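Local coordinates for stage II sporulation E family protein (Thermanaerovibrio acidaminovorans, PDB 3RNR) that is of unassigned function but probably acts as a protein serine/threonine phosphatase of the PP2C family, related to the sporulation phosphatase SpoIIE, at residues R59-S62 with I66-R69; R95-K100 with L104-L109. One frame throughout, in Å; residues are numbered along the deposited sequence.

Contact 1: residues R59-S62 with I66-R69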
loop_
_atom_site.group_PDB
_atom_site.type_symbol
_atom_site.label_atom_id
_atom_site.label_comp_id
_atom_site.label_asym_id
_atom_site.label_seq_id
_atom_site.Cartn_x
_atom_site.Cartn_y
_atom_site.Cartn_z
ATOM N N ARG B 59 5.193 -21.449 -3.445
ATOM C CA ARG B 59 4.706 -21.957 -4.728
ATOM C C ARG B 59 5.657 -21.545 -5.859
ATOM O O ARG B 59 6.124 -22.380 -6.641
ATOM C CB ARG B 59 3.290 -21.397 -4.947
ATOM C CG ARG B 59 2.445 -21.974 -6.076
ATOM C CD ARG B 59 0.942 -21.630 -5.858
ATOM N NE ARG B 59 0.696 -20.213 -5.527
ATOM C CZ ARG B 59 -0.065 -19.777 -4.515
ATOM N NH1 ARG B 59 -0.674 -20.642 -3.713
ATOM N NH2 ARG B 59 -0.222 -18.470 -4.298
ATOM N N TRP B 60 5.948 -20.249 -5.930
ATOM C CA TRP B 60 6.900 -19.699 -6.898
ATOM C C TRP B 60 8.321 -20.298 -6.780
ATOM O O TRP B 60 8.937 -20.663 -7.785
ATOM C CB TRP B 60 6.944 -18.172 -6.740
ATOM C CG TRP B 60 8.099 -17.509 -7.419
ATOM C CD1 TRP B 60 8.224 -17.242 -8.755
ATOM C CD2 TRP B 60 9.288 -17.004 -6.795
ATOM N NE1 TRP B 60 9.420 -16.609 -8.999
ATOM C CE2 TRP B 60 10.092 -16.451 -7.815
ATOM C CE3 TRP B 60 9.749 -16.963 -5.475
ATOM C CZ2 TRP B 60 11.336 -15.874 -7.556
ATOM C CZ3 TRP B 60 10.978 -16.392 -5.220
ATOM C CH2 TRP B 60 11.757 -15.848 -6.255
ATOM N N ALA B 61 8.839 -20.392 -5.559
ATOM C CA ALA B 61 10.167 -20.956 -5.326
ATOM C C ALA B 61 10.246 -22.420 -5.785
ATOM O O ALA B 61 11.212 -22.835 -6.425
ATOM C CB ALA B 61 10.542 -20.835 -3.849
ATOM N N SER B 62 9.219 -23.195 -5.460
ATOM C CA SER B 62 9.170 -24.597 -5.846
ATOM C C SER B 62 9.308 -24.763 -7.363
ATOM O O SER B 62 10.188 -25.475 -7.847
ATOM C CB SER B 62 7.866 -25.232 -5.361
ATOM O OG SER B 62 7.842 -25.300 -3.949
ATOM N N ILE B 66 14.023 -23.672 -6.747
ATOM C CA ILE B 66 14.745 -22.951 -5.693
ATOM C C ILE B 66 14.220 -22.973 -4.234
ATOM O O ILE B 66 14.617 -22.117 -3.444
ATOM C CB ILE B 66 15.165 -21.530 -6.123
ATOM C CG1 ILE B 66 13.958 -20.704 -6.553
ATOM C CG2 ILE B 66 16.179 -21.605 -7.256
ATOM C CD1 ILE B 66 14.335 -19.281 -6.910
ATOM N N LEU B 67 13.223 -23.798 -3.922
ATOM C CA LEU B 67 12.591 -23.734 -2.599
ATOM C C LEU B 67 13.608 -23.772 -1.468
ATOM O O LEU B 67 14.485 -24.627 -1.438
ATOM C CB LEU B 67 11.595 -24.876 -2.415
ATOM C CG LEU B 67 10.889 -24.926 -1.054
ATOM C CD1 LEU B 67 10.070 -23.660 -0.824
ATOM C CD2 LEU B 67 10.000 -26.168 -0.945
ATOM N N GLY B 68 13.490 -22.829 -0.537
ATOM C CA GLY B 68 14.380 -22.785 0.608
ATOM C C GLY B 68 15.628 -21.974 0.335
ATOM O O GLY B 68 16.371 -21.642 1.248
ATOM N N ARG B 69 15.880 -21.689 -0.938
ATOM C CA ARG B 69 17.050 -20.901 -1.321
ATOM C C ARG B 69 16.767 -19.430 -1.639
ATOM O O ARG B 69 17.677 -18.674 -2.002
ATOM C CB ARG B 69 17.806 -21.589 -2.464
ATOM C CG ARG B 69 18.457 -22.897 -2.041
ATOM C CD ARG B 69 19.598 -23.265 -2.981
ATOM N NE ARG B 69 19.120 -23.594 -4.317
ATOM C CZ ARG B 69 19.865 -23.521 -5.415
ATOM N NH1 ARG B 69 19.343 -23.844 -6.587
ATOM N NH2 ARG B 69 21.127 -23.120 -5.340
#

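Contact 2: residues R95-K100 with L104-L109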
loop_
_atom_site.group_PDB
_atom_site.type_symbol
_atom_site.label_atom_id
_atom_site.label_comp_id
_atom_site.label_asym_id
_atom_site.label_seq_id
_atom_site.Cartn_x
_atom_site.Cartn_y
_atom_site.Cartn_z
ATOM N N ARG B 95 10.325 -5.810 12.481
ATOM C CA ARG B 95 9.856 -5.591 13.850
ATOM C C ARG B 95 8.545 -4.823 13.907
ATOM O O ARG B 95 8.252 -4.008 13.034
ATOM C CB ARG B 95 10.932 -4.875 14.681
ATOM C CG ARG B 95 12.249 -5.654 14.756
ATOM C CD ARG B 95 13.277 -5.011 15.679
ATOM N NE ARG B 95 13.692 -3.654 15.304
ATOM C CZ ARG B 95 14.508 -3.356 14.297
ATOM N NH1 ARG B 95 14.970 -4.308 13.493
ATOM N NH2 ARG B 95 14.843 -2.096 14.075
ATOM N N VAL B 96 7.762 -5.097 14.948
ATOM C CA VAL B 96 6.503 -4.397 15.185
ATOM C C VAL B 96 6.553 -3.627 16.506
ATOM O O VAL B 96 6.878 -4.202 17.544
ATOM C CB VAL B 96 5.320 -5.376 15.248
ATOM C CG1 VAL B 96 3.987 -4.594 15.344
ATOM C CG2 VAL B 96 5.332 -6.311 14.022
ATOM N N TYR B 97 6.220 -2.337 16.459
ATOM C CA TYR B 97 6.172 -1.473 17.642
ATOM C C TYR B 97 4.789 -0.864 17.847
ATOM O O TYR B 97 4.151 -0.420 16.894
ATOM C CB TYR B 97 7.176 -0.319 17.502
ATOM C CG TYR B 97 8.606 -0.795 17.491
ATOM C CD1 TYR B 97 9.343 -0.866 18.672
ATOM C CD2 TYR B 97 9.209 -1.204 16.313
ATOM C CE1 TYR B 97 10.665 -1.327 18.674
ATOM C CE2 TYR B 97 10.522 -1.666 16.301
ATOM C CZ TYR B 97 11.240 -1.730 17.485
ATOM O OH TYR B 97 12.540 -2.187 17.463
ATOM N N LEU B 98 4.347 -0.816 19.102
ATOM C CA LEU B 98 3.164 -0.062 19.474
ATOM C C LEU B 98 3.533 1.407 19.673
ATOM O O LEU B 98 4.504 1.708 20.370
ATOM C CB LEU B 98 2.608 -0.610 20.792
ATOM C CG LEU B 98 1.385 0.111 21.353
ATOM C CD1 LEU B 98 0.186 -0.135 20.442
ATOM C CD2 LEU B 98 1.094 -0.375 22.787
ATOM N N PHE B 99 2.761 2.326 19.094
ATOM C CA PHE B 99 2.966 3.735 19.412
ATOM C C PHE B 99 1.872 4.177 20.373
ATOM O O PHE B 99 0.699 4.288 20.007
ATOM C CB PHE B 99 2.966 4.624 18.168
ATOM C CG PHE B 99 3.128 6.090 18.482
ATOM C CD1 PHE B 99 4.280 6.556 19.106
ATOM C CD2 PHE B 99 2.126 7.004 18.168
ATOM C CE1 PHE B 99 4.433 7.907 19.411
ATOM C CE2 PHE B 99 2.277 8.360 18.465
ATOM C CZ PHE B 99 3.428 8.808 19.088
ATOM N N LYS B 100 2.270 4.391 21.620
ATOM C CA LYS B 100 1.334 4.740 22.679
ATOM C C LYS B 100 2.074 5.505 23.766
ATOM O O LYS B 100 3.268 5.270 23.995
ATOM C CB LYS B 100 0.695 3.471 23.232
ATOM C CG LYS B 100 -0.170 3.683 24.440
ATOM C CD LYS B 100 -0.941 2.434 24.760
ATOM C CE LYS B 100 -1.872 2.665 25.953
ATOM N NZ LYS B 100 -2.730 1.470 26.187
ATOM N N LEU B 104 7.476 4.333 21.457
ATOM C CA LEU B 104 7.401 3.087 20.709
ATOM C C LEU B 104 7.757 1.940 21.651
ATOM O O LEU B 104 8.750 2.005 22.377
ATOM C CB LEU B 104 8.376 3.112 19.527
ATOM C CG LEU B 104 8.046 4.061 18.380
ATOM C CD1 LEU B 104 9.201 4.123 17.383
ATOM C CD2 LEU B 104 6.743 3.635 17.694
ATOM N N SER B 105 6.953 0.886 21.631
ATOM C CA SER B 105 7.172 -0.267 22.491
ATOM C C SER B 105 7.198 -1.511 21.621
ATOM O O SER B 105 6.288 -1.726 20.839
ATOM C CB SER B 105 6.047 -0.387 23.526
ATOM O OG SER B 105 6.101 0.696 24.437
ATOM N N ARG B 106 8.228 -2.337 21.780
ATOM C CA ARG B 106 8.405 -3.508 20.928
ATOM C C ARG B 106 7.331 -4.538 21.250
ATOM O O ARG B 106 7.101 -4.854 22.428
ATOM C CB ARG B 106 9.790 -4.110 21.179
ATOM C CG ARG B 106 10.058 -5.406 20.444
ATOM C CD ARG B 106 10.655 -5.158 19.093
ATOM N NE ARG B 106 10.941 -6.394 18.363
ATOM C CZ ARG B 106 12.152 -6.939 18.235
ATOM N NH1 ARG B 106 13.211 -6.367 18.793
ATOM N NH2 ARG B 106 12.300 -8.054 17.534
ATOM N N LEU B 107 6.560 -4.921 20.232
ATOM C CA LEU B 107 5.631 -6.059 20.300
ATOM C C LEU B 107 6.154 -7.447 19.943
ATOM O O LEU B 107 5.778 -8.448 20.558
ATOM C CB LEU B 107 4.323 -5.764 19.549
ATOM C CG LEU B 107 3.660 -4.440 19.940
ATOM C CD1 LEU B 107 2.391 -4.219 19.110
ATOM C CD2 LEU B 107 3.363 -4.359 21.440
ATOM N N SER B 108 6.953 -7.512 18.882
ATOM C CA SER B 108 7.195 -8.798 18.249
ATOM C C SER B 108 8.533 -9.405 18.639
ATOM O O SER B 108 9.378 -8.738 19.239
ATOM C CB SER B 108 7.209 -8.579 16.732
ATOM O OG SER B 108 8.165 -7.568 16.408
ATOM N N LEU B 109 8.735 -10.652 18.229
ATOM C CA LEU B 109 9.970 -11.372 18.497
ATOM C C LEU B 109 10.673 -11.584 17.170
ATOM O O LEU B 109 10.016 -11.802 16.154
ATOM C CB LEU B 109 9.670 -12.737 19.117
ATOM C CG LEU B 109 10.854 -13.402 19.822
ATOM C CD1 LEU B 109 11.141 -12.691 21.132
ATOM C CD2 LEU B 109 10.579 -14.873 20.066
HETATM O O HOH W 1 4.363 2.421 23.369
#

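Contact 1: residues R59-S62 with I66-R69
The carbonyl oxygen of A61, in the last turn of helix 46-63, receives the backbone N of I66 at 3.0 Å. The bond is bent, 133° at the hydrogen, and the donor is tilted from the carbonyl plane, as fits a chain that has left the helical path. CG1 of I66 lies against the same carbonyl, 3.5 Å from A61 O. Chi1 of 57° sets CG1 between the backbone N and the carbonyl carbon of I66; the extended chain beyond it brings CD1 to 4.3 Å from W60 CH2, an oblique approach to the indole. W60 turns towards helix 25-41, where R31 makes a cation-pi contact with the ring. The methyl of A61 is small enough to let the loop backbone close in: its CB comes within 3.8 Å of L67 CA. L67 spreads its two methyls over this end of the helix, CD1 towards A61 CB and CD2 towards S62 OG at 3.8 Å. That hydroxyl is hydrogen-bonded to the carbonyl of H58 one turn back, a common use of serine within a helix. Within 66-69, R69 N bonds to I66 O at 2.8 Å and closes a type II beta turn, with G68 in its third position, where a positive phi of 89° suits glycine. Helix end, short loop and type II turn form the helix-to-strand connection from helix 46-63 to strand 72-80 of the PP2C sandwich.

Contact 2: residues R95-K100 with L104-L109
Strand 95-100 and strand 104-106 run antiparallel, with the hydrogen-bonded pair L98-S105 between the non-hydrogen-bonded pairs Y97-R106 and F99-L104, and 107-109 continue as loop. L98 N gives to S105 O at 2.8 Å and S105 N returns to L98 O, while L107 N reaches V96 O. V96 N then bonds to a side chain, S108 OG, at 2.9 Å and 159°. Serine suits this place because its short side chain carries a hydroxyl that can stand in for a backbone acceptor; chi1 of 55° turns OG back to the strand. On the face of Y97 and R106, the tyrosine ring lies obliquely against the arginine's aliphatic part, with Y97 CZ 3.8 Å from R106 CD. R95 lays its CD over the centre of the R106 guanidinium, 3.4 Å from R106 CZ; the bend at chi3 beyond it sends R95 NE to Y97 OH at 2.9 Å, nearly in its own guanidinium plane. The two like charges, their planes 64° apart, are probably offset by separate salt bridges, R95 to D165 and R106 to D110. L104 CD2 fits between the CB atoms of Y97 and F99 beneath helix 186-193. L107, just past the strand, points toward 95-100 and packs CD2 against L98 CB at 3.9 Å. On the other face a water joins L98 O to S105 OG. These pairings make a beta hairpin at the edge of the mixed sheet of the PP2C alpha-beta-beta-alpha sandwich.

From the N terminus, the chain passes through strands 2-7 and 10-18 and helix 25-41 before helix 46-63, after which contact 1 closes a short loop. Strands 72-80 and 85-91 follow in the antiparallel sheet, and the chain crosses into the mixed sheet, where contact 2 closes a hairpin. Each closure is local, with three residues between its segments, and the two come in series, neither nested nor crossed. The centres of contact 1 and contact 2 are about 31 Å apart, on opposite sides of the chain's centre. Contact 1 ties the end of helix 46-63 to the loop before strand 72-80; contact 2 pairs an outermost strand of the mixed sheet, within this chain, with its neighbour.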